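Local coordinates for N-isopropylammelide isopropylaminohydrolase (Burkholderia multivorans ATCC 17616, PDB 6NBO), which belongs to the amidohydrolase family of metal-dependent enzymes built on a TIM barrel, and carries two zinc ions at its metal centre, at residues Leu61-Thr66 / Gly301-Val306; Thr10-Arg15 / Gly46-Glu51; Asp196-Val201 / Leu230-Gln235; Ala55-Gly60 / Tyr357-Gly362; Pro287-Cys292 / Asn329-Asp334. All blocks are in the same frame, centred on the assembly; numbering follows the deposited sequence. Where two conformers were deposited one is given.

Contact 1: Leu61-Thr66 / Gly301-Val306; sequences LVEGHT and GGNDGV. With ZN (zinc ion), chain B; ZN (zinc ion), chain M.
Glu63 and Asn303 cross at about a right angle, with carboxylate and amide planes 70° apart. Glu63 can be followed outward from CB. CG stands anti to the backbone N (chi1 165°), and the chain then bends at chi2. The Glu63 side chain also touches Met318 of helix 318-328 and Phe115 of helix 104-117. CD comes close to Asn303 N. OE1 accepts from His65 N at 2.9 Å, met from above the carboxylate plane, and takes only a weak bond from Asn303 N. OE2 accepts twice from one residue: Asn303 ND2 at 2.7 Å on the syn side, and Asn303 N at 3.1 Å through the syn lone pair. The carboxylate thus links the backbone of a metal ligand, His65, to that of Asn303, the neighbour of the ligand Asp304. The later part of strand 56-66 is the first strand of the TIM barrel, and 301-306 leaves the last one, consistent with closure of the barrel between them. His65 opens the His-X-His motif of the amidohydrolase family, which His67 completes. Backbone bonds run from Gly64 N to Gly301 O (3.1 Å) and from Asp304 N to His65 O (2.9 Å). Thr66 OG1 donates to Asp304 O at 2.8 Å. His65 and Asp304 lie side by side and point the same way. His65 NE2 binds the zinc of chain B at 2.1 Å, while its ND1 is bonded to Ser249 OG. Asp304 OD1 binds the same zinc at 2.3 Å, and His67 and His218 complete that site. Asp304 OD2 reaches the second zinc, that of chain M, which also holds water 1 and is bound by His250.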
# COMPACT_ATOMS: atom_id res chain seq x y z
N LEU A 61 -10.50 -0.75 0.39
CA LEU A 61 -9.40 0.19 0.51
C LEU A 61 -8.08 -0.54 0.30
O LEU A 61 -8.00 -1.77 0.37
CB LEU A 61 -9.45 0.88 1.89
CG LEU A 61 -10.81 1.52 2.21
CD1 LEU A 61 -10.86 2.24 3.59
CD2 LEU A 61 -11.24 2.50 1.10
N VAL A 62 -7.04 0.22 -0.02
CA VAL A 62 -5.74 -0.35 -0.39
C VAL A 62 -4.68 0.28 0.50
O VAL A 62 -4.56 1.51 0.55
CB VAL A 62 -5.41 -0.09 -1.87
CG1 VAL A 62 -4.06 -0.72 -2.25
CG2 VAL A 62 -6.55 -0.63 -2.76
N GLU A 63 -3.90 -0.56 1.18
CA GLU A 63 -2.67 -0.11 1.83
C GLU A 63 -1.51 -0.35 0.88
O GLU A 63 -1.12 -1.50 0.65
CB GLU A 63 -2.49 -0.85 3.16
CG GLU A 63 -1.08 -0.75 3.77
CD GLU A 63 -0.67 0.67 4.05
OE1 GLU A 63 -0.33 1.39 3.09
OE2 GLU A 63 -0.69 1.09 5.24
N GLY A 64 -0.99 0.72 0.28
CA GLY A 64 0.04 0.59 -0.73
C GLY A 64 1.47 0.51 -0.22
O GLY A 64 2.39 0.29 -1.01
N HIS A 65 1.69 0.69 1.09
CA HIS A 65 3.05 0.65 1.64
C HIS A 65 2.97 0.54 3.16
O HIS A 65 2.73 1.54 3.84
CB HIS A 65 3.86 1.88 1.25
CG HIS A 65 5.31 1.86 1.69
ND1 HIS A 65 6.36 1.94 0.81
CD2 HIS A 65 5.87 1.83 2.93
CE1 HIS A 65 7.50 1.95 1.47
NE2 HIS A 65 7.23 1.87 2.76
N THR A 66 3.18 -0.64 3.70
CA THR A 66 3.37 -0.76 5.14
C THR A 66 4.45 -1.80 5.38
O THR A 66 5.09 -2.30 4.45
CB THR A 66 2.04 -1.08 5.84
OG1 THR A 66 2.22 -0.92 7.26
CG2 THR A 66 1.57 -2.52 5.54
N GLY A 301 -0.98 5.75 -1.84
CA GLY A 301 -0.92 6.12 -0.44
C GLY A 301 -0.51 4.94 0.44
O GLY A 301 -0.79 3.79 0.13
N GLY A 302 0.18 5.23 1.54
CA GLY A 302 0.52 4.18 2.49
C GLY A 302 0.74 4.73 3.88
O GLY A 302 0.99 5.92 4.06
N ASN A 303 0.64 3.84 4.88
CA ASN A 303 0.95 4.26 6.26
C ASN A 303 2.44 4.37 6.50
O ASN A 303 2.86 5.20 7.32
CB ASN A 303 0.39 3.27 7.29
CG ASN A 303 -1.06 3.53 7.63
OD1 ASN A 303 -1.38 4.43 8.41
ND2 ASN A 303 -1.96 2.73 7.04
N ASP A 304 3.24 3.54 5.83
CA ASP A 304 4.57 3.14 6.29
C ASP A 304 4.37 2.32 7.56
O ASP A 304 3.40 1.56 7.66
CB ASP A 304 5.49 4.34 6.55
CG ASP A 304 6.92 4.07 6.10
OD1 ASP A 304 7.17 2.97 5.57
OD2 ASP A 304 7.78 4.95 6.27
N GLY A 305 5.26 2.47 8.54
CA GLY A 305 5.15 1.66 9.75
C GLY A 305 3.87 1.93 10.52
O GLY A 305 3.26 2.99 10.43
N VAL A 306 3.45 0.93 11.29
CA VAL A 306 2.29 1.06 12.17
C VAL A 306 2.71 0.58 13.56
O VAL A 306 2.85 -0.63 13.78
CB VAL A 306 1.08 0.26 11.67
CG1 VAL A 306 -0.05 0.31 12.71
CG2 VAL A 306 0.60 0.79 10.31
ZN ZN B . 8.70 2.02 4.21
ZN ZN M . 9.98 4.32 5.62
O HOH W 1 10.72 2.16 5.97

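Contact 2: Thr10-Arg15 / Gly46-Glu51; sequences TALLIR and GCAIEE
Leu12 to Arg15 pair with Ala48 to Glu51 as parallel strands, whose axes come within 4.8 Å and differ in direction by 22°. Four backbone bonds join them. Leu13 uses both its N and its O: Leu13 N donates to Ala48 O at 2.9 Å, and Glu50 N donates to Leu13 O at 2.8 Å. Ala48 N to Ala11 O and Arg15 N to Glu50 O are the outer two. Side chains then alternate between the two faces of the sheet. Leu13, Ile49, Arg15 and Glu51 share one face. Leu13 and Ile49 lie side by side, with Ile49 CD1 3.9 Å from Leu13 CB. The same CD1 lies over one face of the Arg15 guanidinium, offset toward its rim. Arg15 is extended from CG to NE (chi2 -178°, chi3 179°), and the chain runs beside Glu51. Glu51 bends at chi2, and its OE2 meets the guanidinium at its edge. The salt bridge spans 3.5 Å between Arg15 NH1 and Glu51 OE2, and Glu51 is exposed. Leu12, Ala48, Ile14 and Glu50 take the other face, where Leu12 CD1 touches Ala48 CB at 3.9 Å. The pair belongs to the small beta-structure that accompanies the barrel, as in many amidohydrolases. Strand 48-51 is an outer strand of its four-stranded sheet; strand 11-17 has antiparallel strand 25-30 as its other neighbour. Strand 393-397 packs through Ile394 on Leu12 and Glu50, and Arg397 of the same strand forms a salt bridge with Glu50 OE2.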
# COMPACT_ATOMS: atom_id res chain seq x y z
N THR A 10 -23.17 -18.58 -3.95
CA THR A 10 -23.80 -17.58 -3.11
C THR A 10 -23.99 -16.27 -3.87
O THR A 10 -23.11 -15.85 -4.64
CB THR A 10 -22.97 -17.34 -1.85
N ALA A 11 -25.14 -15.63 -3.66
CA ALA A 11 -25.42 -14.30 -4.18
C ALA A 11 -25.76 -13.35 -3.04
O ALA A 11 -26.42 -13.75 -2.07
CB ALA A 11 -26.58 -14.31 -5.18
N LEU A 12 -25.32 -12.10 -3.17
CA LEU A 12 -25.57 -11.05 -2.19
C LEU A 12 -26.02 -9.79 -2.92
O LEU A 12 -25.31 -9.30 -3.80
CB LEU A 12 -24.32 -10.75 -1.36
CG LEU A 12 -24.45 -9.61 -0.35
CD1 LEU A 12 -25.48 -9.94 0.72
CD2 LEU A 12 -23.08 -9.33 0.27
N LEU A 13 -27.20 -9.30 -2.58
CA LEU A 13 -27.73 -8.06 -3.14
C LEU A 13 -27.64 -6.99 -2.06
O LEU A 13 -28.35 -7.06 -1.05
CB LEU A 13 -29.17 -8.24 -3.63
CG LEU A 13 -29.83 -6.98 -4.20
CD1 LEU A 13 -29.02 -6.42 -5.36
CD2 LEU A 13 -31.25 -7.28 -4.63
N ILE A 14 -26.77 -6.01 -2.28
CA ILE A 14 -26.66 -4.85 -1.40
C ILE A 14 -27.53 -3.75 -1.99
O ILE A 14 -27.21 -3.20 -3.04
CB ILE A 14 -25.21 -4.38 -1.27
CG1 ILE A 14 -24.30 -5.54 -0.80
CG2 ILE A 14 -25.13 -3.16 -0.34
CD1 ILE A 14 -22.79 -5.18 -0.83
N ARG A 15 -28.64 -3.44 -1.32
CA ARG A 15 -29.59 -2.48 -1.84
C ARG A 15 -29.30 -1.08 -1.32
O ARG A 15 -28.87 -0.90 -0.18
CB ARG A 15 -31.01 -2.86 -1.46
CG ARG A 15 -31.61 -3.95 -2.33
CD ARG A 15 -33.03 -4.21 -1.90
NE ARG A 15 -33.65 -5.24 -2.72
CZ ARG A 15 -34.57 -6.09 -2.26
NH1 ARG A 15 -34.95 -6.03 -0.99
NH2 ARG A 15 -35.09 -7.00 -3.08
N GLY A 46 -33.31 -16.93 -3.93
CA GLY A 46 -32.52 -17.36 -2.79
C GLY A 46 -31.37 -16.46 -2.40
O GLY A 46 -30.56 -16.85 -1.55
N CYS A 47 -31.28 -15.28 -2.97
CA CYS A 47 -30.16 -14.38 -2.74
C CYS A 47 -30.27 -13.70 -1.37
O CYS A 47 -31.37 -13.30 -0.97
CB CYS A 47 -30.15 -13.35 -3.87
SG CYS A 47 -29.01 -12.00 -3.83
N ALA A 48 -29.16 -13.57 -0.67
CA ALA A 48 -29.14 -12.80 0.57
C ALA A 48 -29.31 -11.31 0.25
O ALA A 48 -28.86 -10.82 -0.78
CB ALA A 48 -27.84 -13.03 1.33
N ILE A 49 -29.98 -10.60 1.16
CA ILE A 49 -30.26 -9.18 1.01
C ILE A 49 -29.55 -8.42 2.11
O ILE A 49 -29.66 -8.78 3.29
CB ILE A 49 -31.77 -8.89 1.07
CG1 ILE A 49 -32.54 -9.74 0.06
CG2 ILE A 49 -32.03 -7.41 0.83
CD1 ILE A 49 -32.16 -9.46 -1.36
N GLU A 50 -28.83 -7.37 1.74
CA GLU A 50 -28.24 -6.45 2.71
C GLU A 50 -28.79 -5.05 2.42
O GLU A 50 -28.64 -4.54 1.31
CB GLU A 50 -26.71 -6.49 2.60
CG GLU A 50 -25.98 -5.73 3.65
CD GLU A 50 -26.06 -6.38 5.02
OE1 GLU A 50 -26.28 -7.61 5.12
OE2 GLU A 50 -25.89 -5.63 6.00
N GLU A 51 -29.47 -4.46 3.41
CA GLU A 51 -30.04 -3.12 3.23
C GLU A 51 -28.96 -2.08 3.50
O GLU A 51 -28.53 -1.90 4.64
CB GLU A 51 -31.25 -2.92 4.13
CG GLU A 51 -32.48 -3.77 3.74
CD GLU A 51 -33.04 -3.44 2.34
OE1 GLU A 51 -32.67 -2.39 1.78
OE2 GLU A 51 -33.85 -4.24 1.82

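Contact 3: Asp196-Val201 / Leu230-Gln235; sequences DPVKAV and LDLILQ
Pro197 and Leu232 meet through aliphatic carbon, and the flat groups here serve their own helices. The Asp196 carboxylate, at the N-cap of helix 197-211, has Lys199 N above its plane, 3.2 Å from Asp196 OD1 in a capping bond. The Asp231 carboxylate has Gln235 NE2 above its plane. Asp231 OD2 in turn lies in the amide plane of Gln235. The two segments are neighbouring helices in the outer layer of the TIM barrel, with strand 215-219 between them in sequence. Their axes lie 10.2 Å apart at closest and differ in direction by 37°. No hydrogen bond crosses. In the conformer described, one of two deposited, Leu232 CD1 sits 3.7 Å from Pro197 CB and 4.0 Å from Val198 CG2. Leu232 CG is anti to the carbonyl carbon (chi1 -78°), and from CG the CD1 branch reaches helix 197-211. Deeper in, Val201 and Ile233 are both buried, and Ile233 also packs on Val246 and Ile248 of strand 246-250. The contact therefore runs from the surface inward to the barrel wall. Tyr228 of helix 223-239 adds to the cover of Pro197 and Val198. Val201 crosses Ile233 at about a right angle, its CG2 resting 4.1 Å from Ile233 CG1.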
# COMPACT_ATOMS: atom_id res chain seq x y z
N ASP A 196 27.60 2.70 -3.40
CA ASP A 196 28.03 2.53 -4.79
C ASP A 196 26.73 2.42 -5.57
O ASP A 196 26.17 1.33 -5.72
CB ASP A 196 28.91 1.29 -4.94
CG ASP A 196 29.45 1.11 -6.34
OD1 ASP A 196 28.88 1.68 -7.28
OD2 ASP A 196 30.43 0.36 -6.48
N PRO A 197 26.20 3.56 -6.04
CA PRO A 197 24.82 3.55 -6.56
C PRO A 197 24.67 2.76 -7.84
O PRO A 197 23.64 2.10 -8.04
CB PRO A 197 24.52 5.04 -6.76
CG PRO A 197 25.88 5.68 -6.95
CD PRO A 197 26.76 4.92 -5.99
N VAL A 198 25.67 2.79 -8.71
CA VAL A 198 25.58 2.05 -9.96
C VAL A 198 25.60 0.56 -9.69
O VAL A 198 24.78 -0.20 -10.22
CB VAL A 198 26.71 2.48 -10.91
CG1 VAL A 198 26.85 1.52 -12.09
CG2 VAL A 198 26.45 3.91 -11.41
N LYS A 199 26.52 0.11 -8.83
CA LYS A 199 26.56 -1.31 -8.49
C LYS A 199 25.27 -1.74 -7.79
O LYS A 199 24.73 -2.80 -8.09
CB LYS A 199 27.77 -1.60 -7.61
CG LYS A 199 27.95 -3.09 -7.34
CD LYS A 199 29.26 -3.37 -6.61
CE LYS A 199 29.34 -4.83 -6.17
NZ LYS A 199 30.45 -5.06 -5.20
N ALA A 200 24.76 -0.91 -6.89
CA ALA A 200 23.53 -1.27 -6.18
C ALA A 200 22.36 -1.41 -7.14
O ALA A 200 21.61 -2.40 -7.09
CB ALA A 200 23.23 -0.23 -5.10
N VAL A 201 22.18 -0.45 -8.04
CA VAL A 201 21.05 -0.54 -8.97
C VAL A 201 21.21 -1.74 -9.89
O VAL A 201 20.23 -2.45 -10.18
CB VAL A 201 20.92 0.78 -9.75
CG1 VAL A 201 19.97 0.62 -10.92
CG2 VAL A 201 20.44 1.89 -8.81
N LEU A 230 17.47 8.51 -8.52
CA LEU A 230 16.24 8.32 -9.28
C LEU A 230 16.52 8.23 -10.78
O LEU A 230 15.97 7.37 -11.47
CB LEU A 230 15.26 9.47 -8.99
CG LEU A 230 13.88 9.36 -9.65
CD1 LEU A 230 13.26 7.97 -9.42
CD2 LEU A 230 12.96 10.46 -9.12
N ASP A 231 17.40 9.10 -11.29
CA ASP A 231 17.76 9.03 -12.70
C ASP A 231 18.36 7.67 -13.05
O ASP A 231 18.03 7.09 -14.09
CB ASP A 231 18.73 10.15 -13.06
CG ASP A 231 19.29 10.00 -14.46
OD1 ASP A 231 18.51 10.05 -15.42
OD2 ASP A 231 20.51 9.80 -14.61
N LEU A 232 19.26 7.18 -12.19
CA LEU A 232 19.85 5.86 -12.41
C LEU A 232 18.78 4.78 -12.47
O LEU A 232 18.80 3.92 -13.35
CB LEU A 232 20.85 5.53 -11.29
CG LEU A 232 22.25 6.15 -11.32
CD1 LEU A 232 23.06 5.58 -10.16
CD2 LEU A 232 22.93 5.86 -12.64
N ILE A 233 17.85 4.81 -11.51
CA ILE A 233 16.78 3.81 -11.46
C ILE A 233 15.93 3.86 -12.72
O ILE A 233 15.61 2.83 -13.32
CB ILE A 233 15.94 4.04 -10.19
CG1 ILE A 233 16.76 3.67 -8.95
CG2 ILE A 233 14.64 3.25 -10.26
CD1 ILE A 233 16.24 4.29 -7.67
N LEU A 234 15.56 5.07 -13.15
CA LEU A 234 14.72 5.20 -14.34
C LEU A 234 15.47 4.78 -15.61
O LEU A 234 14.88 4.19 -16.52
CB LEU A 234 14.22 6.64 -14.47
CG LEU A 234 13.34 7.14 -13.32
CD1 LEU A 234 12.98 8.61 -13.50
CD2 LEU A 234 12.07 6.30 -13.20
N GLN A 235 16.77 5.09 -15.69
CA GLN A 235 17.58 4.63 -16.81
C GLN A 235 17.53 3.11 -16.93
O GLN A 235 17.34 2.56 -18.02
CB GLN A 235 19.03 5.07 -16.65
CG GLN A 235 19.32 6.50 -16.96
CD GLN A 235 20.82 6.72 -17.10
OE1 GLN A 235 21.51 5.90 -17.70
NE2 GLN A 235 21.33 7.80 -16.53

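Contact 4: Ala55-Gly60 / Tyr357-Gly362; sequences AIALPG and YGLQPG
Pro59 and Tyr357 meet at the junction of the TIM barrel with the smaller beta-structure beside it. Strand 56-66 runs through this junction, and residues 357-359 run nearly opposite to 57-60. The contact is buried. The Tyr357 side chain has CG anti to the backbone N (chi1 -174°). Its OH donates to Gly60 O at 2.6 Å, a short bond with the donor tilted 23° from the carbonyl plane. Gly60 O lies at the edge of the ring, near its plane. The Pro59 side chain crosses the tyrosine obliquely, meeting its CZ and OH. Pro59 CB is 3.6 Å from Tyr357 CZ, and Pro59 CG is 3.3 Å from Tyr357 OH. Leu359 comes at about a right angle to the same proline. Its CD1, anti to CA (chi2 176°), touches Pro59 CD at 4.0 Å and lies 3.5 Å from Ala57 O. Its CD2 meets Pro59 N and, at 3.8 Å, Pro59 CA. Between Tyr357 and Leu359, the backbone of Gly358 passes Pro59. Water 2 lies 2.7 Å from Gly358 O and takes a weak bond from Gly60 N. Around this contact, strand 367-370 pairs antiparallel with 56-66 through Ile56 with Val370 and Leu58 with Val368, and its Val367 packs on Ala57 and Leu359. His346 of helix 346-352 also meets the Tyr357 ring edge-to-face and touches Pro59.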
# COMPACT_ATOMS: atom_id res chain seq x y z
N ALA A 55 -26.15 4.33 2.51
CA ALA A 55 -24.74 4.53 2.81
C ALA A 55 -23.94 4.70 1.52
O ALA A 55 -24.32 4.23 0.45
CB ALA A 55 -24.18 3.34 3.58
N ILE A 56 -22.79 5.36 1.65
CA ILE A 56 -21.81 5.37 0.57
C ILE A 56 -21.14 4.01 0.49
O ILE A 56 -20.71 3.45 1.50
CB ILE A 56 -20.78 6.49 0.77
CG1 ILE A 56 -21.37 7.83 0.31
CG2 ILE A 56 -19.47 6.15 0.02
CD1 ILE A 56 -20.46 9.02 0.53
N ALA A 57 -21.07 3.46 -0.72
CA ALA A 57 -20.32 2.24 -0.99
C ALA A 57 -18.97 2.62 -1.59
O ALA A 57 -18.90 3.34 -2.59
CB ALA A 57 -21.08 1.31 -1.93
N LEU A 58 -17.90 2.15 -0.97
CA LEU A 58 -16.54 2.32 -1.43
C LEU A 58 -15.99 0.99 -1.93
O LEU A 58 -16.35 -0.07 -1.39
CB LEU A 58 -15.63 2.84 -0.30
CG LEU A 58 -15.97 4.18 0.33
CD1 LEU A 58 -15.09 4.43 1.59
CD2 LEU A 58 -15.81 5.32 -0.68
N PRO A 59 -15.12 0.99 -2.94
CA PRO A 59 -14.35 -0.22 -3.23
C PRO A 59 -13.44 -0.53 -2.05
O PRO A 59 -13.22 0.31 -1.18
CB PRO A 59 -13.54 0.17 -4.48
CG PRO A 59 -13.36 1.65 -4.35
CD PRO A 59 -14.63 2.17 -3.67
N GLY A 60 -12.94 -1.76 -2.00
CA GLY A 60 -12.05 -2.14 -0.91
C GLY A 60 -10.88 -1.16 -0.82
O GLY A 60 -10.36 -0.75 -1.85
N TYR A 357 -10.22 -4.41 -9.83
CA TYR A 357 -10.50 -3.47 -8.76
C TYR A 357 -11.71 -2.61 -9.10
O TYR A 357 -11.92 -2.24 -10.26
CB TYR A 357 -9.29 -2.56 -8.52
CG TYR A 357 -9.50 -1.67 -7.33
CD1 TYR A 357 -9.29 -2.15 -6.06
CD2 TYR A 357 -9.95 -0.36 -7.48
CE1 TYR A 357 -9.52 -1.36 -4.94
CE2 TYR A 357 -10.19 0.45 -6.38
CZ TYR A 357 -9.96 -0.07 -5.11
OH TYR A 357 -10.18 0.69 -4.00
N GLY A 358 -12.50 -2.28 -8.09
CA GLY A 358 -13.56 -1.30 -8.28
C GLY A 358 -14.94 -1.80 -7.93
O GLY A 358 -15.08 -2.84 -7.28
N LEU A 359 -15.98 -1.07 -8.35
CA LEU A 359 -17.37 -1.44 -8.06
C LEU A 359 -18.18 -1.70 -9.32
O LEU A 359 -19.41 -1.73 -9.26
CB LEU A 359 -18.06 -0.38 -7.21
CG LEU A 359 -17.46 -0.12 -5.83
CD1 LEU A 359 -18.21 1.02 -5.15
CD2 LEU A 359 -17.51 -1.38 -4.98
N GLN A 360 -17.52 -1.86 -10.45
CA GLN A 360 -18.26 -2.18 -11.66
C GLN A 360 -18.37 -3.69 -11.82
O GLN A 360 -17.58 -4.44 -11.25
CB GLN A 360 -17.56 -1.58 -12.88
CG GLN A 360 -17.31 -0.09 -12.78
CD GLN A 360 -18.57 0.71 -12.48
OE1 GLN A 360 -19.58 0.56 -13.16
NE2 GLN A 360 -18.50 1.55 -11.45
N PRO A 361 -19.35 -4.16 -12.59
CA PRO A 361 -19.46 -5.60 -12.83
C PRO A 361 -18.15 -6.20 -13.33
O PRO A 361 -17.44 -5.61 -14.14
CB PRO A 361 -20.56 -5.69 -13.90
CG PRO A 361 -21.39 -4.50 -13.68
CD PRO A 361 -20.43 -3.41 -13.25
N GLY A 362 -17.84 -7.39 -12.83
CA GLY A 362 -16.61 -8.07 -13.15
C GLY A 362 -15.49 -7.82 -12.16
O GLY A 362 -14.55 -8.62 -12.09
O HOH W 2 -13.79 -3.14 -4.88

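Contact 5: Pro287-Cys292 / Asn329-Asp334; sequences PSVLAC and NDFRRD
Asn329 OD1 is gripped by two donors, Val289 N at 2.9 Å and water 4 at 2.7 Å. The first bond is fairly straight, with an angle of 166° at the hydrogen. Two helix ends meet here in the outer layer of the TIM barrel. Ser288 is the N-cap of helix 289-295, and its OG accepts from Ala291 N at 3.0 Å. Helix 318-328 ends in a Schellman motif with Asp330 as its C-prime residue. Asn329, at that end, thus satisfies an amide of the opening turn of the other helix. Water 4 extends the link, accepting from Leu290 N and bonding to Ser288 OG. Asn329 ND2 donates to Ile325 O and to water 3, which in turn donates to Pro287 O. With both ends of the amide held, its rotation is well defined. Val289 crosses Asn329 at about a right angle, and its CG2 lies 3.5 Å from Asn329 ND2. Asn329 CB stands over one face of the Phe331 ring, offset toward the rim. Helix 334-342 packs on the same ring with Ala336, Leu337 and Ala340. Leu290 and Phe331 reach toward each other tip to tip, with Leu290 CG 3.7 Å from Phe331 CE1.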
# COMPACT_ATOMS: atom_id res chain seq x y z
N PRO A 287 6.71 14.56 -2.33
CA PRO A 287 6.19 14.85 -3.67
C PRO A 287 4.80 15.45 -3.58
O PRO A 287 3.95 14.99 -2.81
CB PRO A 287 6.19 13.47 -4.36
CG PRO A 287 6.28 12.48 -3.25
CD PRO A 287 7.03 13.14 -2.14
N SER A 288 4.58 16.52 -4.33
CA SER A 288 3.25 17.10 -4.44
C SER A 288 2.34 16.11 -5.16
O SER A 288 2.63 15.69 -6.29
CB SER A 288 3.32 18.43 -5.19
OG SER A 288 2.04 18.83 -5.63
N VAL A 289 1.24 15.73 -4.50
CA VAL A 289 0.28 14.84 -5.15
C VAL A 289 -0.25 15.47 -6.43
O VAL A 289 -0.35 14.80 -7.47
CB VAL A 289 -0.86 14.49 -4.17
CG1 VAL A 289 -1.98 13.80 -4.89
CG2 VAL A 289 -0.32 13.60 -3.06
N LEU A 290 -0.56 16.77 -6.40
CA LEU A 290 -1.08 17.42 -7.61
C LEU A 290 -0.02 17.54 -8.70
O LEU A 290 -0.36 17.48 -9.89
CB LEU A 290 -1.66 18.79 -7.26
CG LEU A 290 -2.89 18.69 -6.36
CD1 LEU A 290 -3.53 20.05 -6.17
CD2 LEU A 290 -3.90 17.71 -6.94
N ALA A 291 1.25 17.73 -8.35
CA ALA A 291 2.28 17.76 -9.39
C ALA A 291 2.44 16.39 -10.05
O ALA A 291 2.58 16.30 -11.28
CB ALA A 291 3.62 18.23 -8.81
N CYS A 292 2.45 15.32 -9.25
CA CYS A 292 2.46 13.98 -9.83
C CYS A 292 1.27 13.78 -10.76
O CYS A 292 1.43 13.33 -11.90
CB CYS A 292 2.45 12.93 -8.72
SG CYS A 292 3.91 12.99 -7.69
N ASN A 329 -0.86 17.90 1.88
CA ASN A 329 -0.85 18.60 0.60
C ASN A 329 -1.70 19.86 0.62
O ASN A 329 -1.91 20.46 -0.44
CB ASN A 329 -1.30 17.64 -0.51
CG ASN A 329 -0.20 16.70 -0.95
OD1 ASN A 329 0.48 16.96 -1.94
ND2 ASN A 329 0.00 15.61 -0.21
N ASP A 330 -2.18 20.27 1.80
CA ASP A 330 -2.96 21.50 1.97
C ASP A 330 -4.26 21.47 1.17
O ASP A 330 -4.74 22.49 0.69
CB ASP A 330 -2.12 22.74 1.60
CG ASP A 330 -2.59 24.00 2.31
OD1 ASP A 330 -3.41 23.90 3.25
OD2 ASP A 330 -2.14 25.09 1.92
N PHE A 331 -4.83 20.28 1.00
CA PHE A 331 -6.10 20.16 0.30
C PHE A 331 -7.23 20.73 1.16
O PHE A 331 -7.28 20.50 2.37
CB PHE A 331 -6.40 18.69 -0.02
CG PHE A 331 -5.53 18.09 -1.11
CD1 PHE A 331 -4.64 18.87 -1.84
CD2 PHE A 331 -5.63 16.74 -1.41
CE1 PHE A 331 -3.85 18.30 -2.83
CE2 PHE A 331 -4.85 16.16 -2.41
CZ PHE A 331 -3.96 16.95 -3.13
N ARG A 332 -8.15 21.47 0.52
CA ARG A 332 -9.33 21.95 1.23
C ARG A 332 -10.59 21.64 0.42
O ARG A 332 -11.65 21.39 0.99
CB ARG A 332 -9.26 23.46 1.50
CG ARG A 332 -7.98 23.95 2.16
CD ARG A 332 -8.07 23.98 3.68
NE ARG A 332 -6.85 24.50 4.28
CZ ARG A 332 -6.77 25.63 4.98
NH1 ARG A 332 -7.85 26.36 5.21
NH2 ARG A 332 -5.60 26.02 5.47
N ARG A 333 -10.48 21.70 -0.91
CA ARG A 333 -11.64 21.52 -1.77
C ARG A 333 -12.11 20.07 -1.73
O ARG A 333 -11.31 19.14 -1.56
CB ARG A 333 -11.30 21.89 -3.22
CG ARG A 333 -10.81 23.33 -3.43
CD ARG A 333 -10.20 23.49 -4.83
NE ARG A 333 -11.08 22.91 -5.84
CZ ARG A 333 -11.95 23.61 -6.56
NH1 ARG A 333 -12.05 24.92 -6.41
NH2 ARG A 333 -12.73 22.98 -7.43
N ASP A 334 -13.42 19.87 -1.91
CA ASP A 334 -13.96 18.51 -1.97
C ASP A 334 -13.25 17.68 -3.03
O ASP A 334 -12.91 16.51 -2.79
CB ASP A 334 -15.46 18.54 -2.26
CG ASP A 334 -16.29 18.87 -1.04
OD1 ASP A 334 -15.74 19.47 -0.08
OD2 ASP A 334 -17.50 18.56 -1.04
O HOH W 3 2.39 13.91 -0.63
O HOH W 4 -0.17 18.58 -3.98

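In the fold
Contacts 1 and 4 are the buried ones, and both use strand 56-66. They touch where Val62 CG2 packs on Tyr357 CE1 at 3.8 Å. Contact 1, near the centre of the chain, is polar and metal-bound; contact 4 is mostly apolar with one short phenol bond. Contact 2 is partly buried, about 15 Å from contact 4 between centres, and relies on regular parallel strand pairing. Contacts 3 and 5 are also partly buried and join outer helices or their ends. Contact 3 is purely apolar across its segments, while contact 5 adds an amide and waters. Contacts 2 and 3 lie on opposite sides of the chain's centre, with centres about 52 Å apart.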